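Local coordinates for Lactamase_B domain-containing protein (Bacillus lehensis G1, PDB 7EV5), which hydrolyses beta-lactams as a B3-type metallo-beta-lactamase and also has glyoxalase II activity, a dual-activity enzyme built around two zinc ions, at the zinc ion site. Residues are numbered along the deposited sequence; one frame, centred on the assembly and turned at random.

The zinc ion site. Residues 12, 28, 53-54, 56, 58-59, 131, 150, 159, 191. With ZN (zinc ion), chain B; ZN (zinc ion), chain C.
Two zinc ions 3.3 Å apart (ZN of chain B to ZN of chain C) form the catalytic centre of BLEG-1, a worked example of how a metallo-beta-lactamase fold holds a water between metals. ZN of chain B takes His54 NE2, His131 NE2, His56 ND1 and the water in a near-tetrahedral set; the angle between water and His131 NE2 opens to 130°. His56 alone among these histidines binds through ND1, the ring nitrogen nearer its backbone. ZN of chain C is met by His59 NE2, His191 NE2, Asp58 OD2, Asp150 OD2 and the same water, ligands that lie between square pyramidal and trigonal bipyramidal. His54 CG (chi1 67°) and Asp58 CG (chi1 59°) both take the crowded position between backbone N and carbonyl carbon, turning their metal-binding tips to the zincs. Asp150 leans across the pair: its carboxylate OD2 lies 2.0 Å from ZN of chain C but 2.6 Å from ZN of chain B, the latter a loose contact. The bridging water also approaches Asp58 OD1 at 2.8 Å, so one carboxylate holds metal and water together; two zincs would be expected to lower the water's pKa towards hydroxide, the usual nucleophile of this family.

Second-shell bonds hold the rings of His54, His59 and His131. Asp28 OD2 accepts from both Thr53 OG1, on its syn lone pair at 2.6 Å, and His59 ND1, from above the carboxylate plane. Its OD1 takes the backbone N of Thr53. Thr53 OG1 in turn receives His54 ND1 almost exactly in the ring plane, linking both metal sites through one relay. The His59 ring is sandwiched between Thr12 CG2 over one face and His54 CE1 over the other. Thr12 OG1 donates to the anti lone pair of Asp58 OD2 at 2.8 Å. His131 ND1 donates a hydrogen bond to Arg159 O (2.8 Å), which receives it in the carbonyl plane on a lone pair.

His54, His56, Asp58 and His59 form the HXHXDH motif just after strand 46-51; with His131, Asp150 and His191, which follow strands 121-127, 145-149 and 186-189, they gather the metals at one edge of the αββα sandwich.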
loop_
_atom_site.group_PDB
_atom_site.type_symbol
_atom_site.label_atom_id
_atom_site.label_comp_id
_atom_site.label_asym_id
_atom_site.label_seq_id
_atom_site.Cartn_x
_atom_site.Cartn_y
_atom_site.Cartn_z
ATOM N N THR A 12 -7.568 -1.514 7.678
ATOM C CA THR A 12 -6.365 -1.371 6.872
ATOM C C THR A 12 -5.959 0.093 6.784
ATOM O O THR A 12 -6.802 0.982 6.602
ATOM C CB THR A 12 -6.662 -1.899 5.475
ATOM O OG1 THR A 12 -7.063 -3.271 5.585
ATOM C CG2 THR A 12 -5.427 -1.822 4.566
ATOM N N ASP A 28 -3.495 2.955 -0.896
ATOM C CA ASP A 28 -4.347 1.900 -0.362
ATOM C C ASP A 28 -5.649 2.375 0.288
ATOM O O ASP A 28 -5.876 2.130 1.479
ATOM C CB ASP A 28 -3.568 1.024 0.614
ATOM C CG ASP A 28 -2.440 0.253 -0.039
ATOM O OD1 ASP A 28 -2.193 0.416 -1.250
ATOM O OD2 ASP A 28 -1.774 -0.535 0.674
ATOM N N THR A 53 -0.215 -0.598 -2.954
ATOM C CA THR A 53 0.844 -1.552 -2.644
ATOM C C THR A 53 0.507 -2.924 -3.200
ATOM O O THR A 53 1.402 -3.667 -3.624
ATOM C CB THR A 53 1.094 -1.636 -1.131
ATOM O OG1 THR A 53 -0.058 -2.177 -0.464
ATOM C CG2 THR A 53 1.445 -0.277 -0.560
ATOM N N HIS A 54 -0.775 -3.278 -3.187
ATOM C CA HIS A 54 -1.282 -4.537 -3.714
ATOM C C HIS A 54 -2.799 -4.434 -3.782
ATOM O O HIS A 54 -3.392 -3.451 -3.320
ATOM C CB HIS A 54 -0.779 -5.775 -2.939
ATOM C CG HIS A 54 -1.268 -5.908 -1.516
ATOM N ND1 HIS A 54 -1.079 -4.942 -0.550
ATOM C CD2 HIS A 54 -1.858 -6.953 -0.887
ATOM C CE1 HIS A 54 -1.551 -5.381 0.606
ATOM N NE2 HIS A 54 -2.046 -6.591 0.425
ATOM N N HIS A 56 -5.262 -6.722 -2.699
ATOM C CA HIS A 56 -6.185 -7.391 -1.791
ATOM C C HIS A 56 -7.368 -6.478 -1.492
ATOM O O HIS A 56 -7.241 -5.249 -1.442
ATOM C CB HIS A 56 -5.488 -7.763 -0.481
ATOM C CG HIS A 56 -4.704 -9.029 -0.561
ATOM N ND1 HIS A 56 -3.617 -9.275 0.245
ATOM C CD2 HIS A 56 -4.851 -10.124 -1.342
ATOM C CE1 HIS A 56 -3.128 -10.470 -0.027
ATOM N NE2 HIS A 56 -3.853 -11.003 -0.992
ATOM N N ASP A 58 -8.974 -5.529 1.029
ATOM C CA ASP A 58 -8.941 -4.591 2.141
ATOM C C ASP A 58 -8.117 -3.351 1.836
ATOM O O ASP A 58 -8.104 -2.416 2.641
ATOM C CB ASP A 58 -8.461 -5.289 3.426
ATOM C CG ASP A 58 -7.069 -5.895 3.292
ATOM O OD1 ASP A 58 -6.877 -6.740 2.385
ATOM O OD2 ASP A 58 -6.199 -5.534 4.122
ATOM N N HIS A 59 -7.450 -3.317 0.685
ATOM C CA HIS A 59 -6.686 -2.157 0.254
ATOM C C HIS A 59 -7.336 -1.394 -0.889
ATOM O O HIS A 59 -6.801 -0.351 -1.289
ATOM C CB HIS A 59 -5.255 -2.579 -0.129
ATOM C CG HIS A 59 -4.505 -3.180 1.019
ATOM N ND1 HIS A 59 -3.446 -2.556 1.645
ATOM C CD2 HIS A 59 -4.719 -4.330 1.696
ATOM C CE1 HIS A 59 -3.034 -3.307 2.654
ATOM N NE2 HIS A 59 -3.799 -4.383 2.716
ATOM N N HIS A 131 3.803 -11.819 0.298
ATOM C CA HIS A 131 2.418 -11.735 0.746
ATOM C C HIS A 131 1.459 -11.751 -0.448
ATOM O O HIS A 131 0.376 -12.346 -0.375
ATOM C CB HIS A 131 2.244 -10.483 1.616
ATOM C CG HIS A 131 0.820 -10.132 1.925
ATOM N ND1 HIS A 131 0.085 -10.746 2.918
ATOM C CD2 HIS A 131 0.011 -9.190 1.390
ATOM C CE1 HIS A 131 -1.119 -10.207 2.973
ATOM N NE2 HIS A 131 -1.196 -9.260 2.050
ATOM N N ASP A 150 1.791 -4.893 3.037
ATOM C CA ASP A 150 1.648 -5.972 4.006
ATOM C C ASP A 150 2.882 -6.858 4.085
ATOM O O ASP A 150 2.772 -8.028 4.442
ATOM C CB ASP A 150 0.389 -6.796 3.722
ATOM C CG ASP A 150 -0.897 -6.023 3.985
ATOM O OD1 ASP A 150 -0.826 -4.830 4.339
ATOM O OD2 ASP A 150 -1.981 -6.620 3.798
ATOM N N ARG A 159 1.186 -12.179 6.240
ATOM C CA ARG A 159 0.763 -13.560 6.075
ATOM C C ARG A 159 1.106 -14.031 4.665
ATOM O O ARG A 159 1.069 -13.262 3.699
ATOM C CB ARG A 159 -0.737 -13.720 6.355
ATOM C CG ARG A 159 -1.654 -12.977 5.398
ATOM C CD ARG A 159 -3.074 -12.888 5.954
ATOM N NE ARG A 159 -3.716 -14.194 6.002
ATOM C CZ ARG A 159 -4.982 -14.399 6.354
ATOM N NH1 ARG A 159 -5.766 -13.379 6.701
ATOM N NH2 ARG A 159 -5.461 -15.632 6.352
ATOM N N HIS A 191 -1.216 -2.646 8.145
ATOM C CA HIS A 191 -1.988 -3.041 9.319
ATOM C C HIS A 191 -1.200 -2.714 10.576
ATOM O O HIS A 191 -0.022 -3.060 10.666
ATOM C CB HIS A 191 -2.306 -4.547 9.258
ATOM C CG HIS A 191 -3.094 -4.935 8.040
ATOM N ND1 HIS A 191 -4.470 -4.897 8.002
ATOM C CD2 HIS A 191 -2.697 -5.329 6.804
ATOM C CE1 HIS A 191 -4.891 -5.257 6.804
ATOM N NE2 HIS A 191 -3.834 -5.519 6.052
HETATM ZN ZN ZN B . -2.799 -8.006 1.728
HETATM ZN ZN ZN C . -3.889 -5.927 4.069
HETATM O O HOH W 1 -4.255 -7.515 2.908
#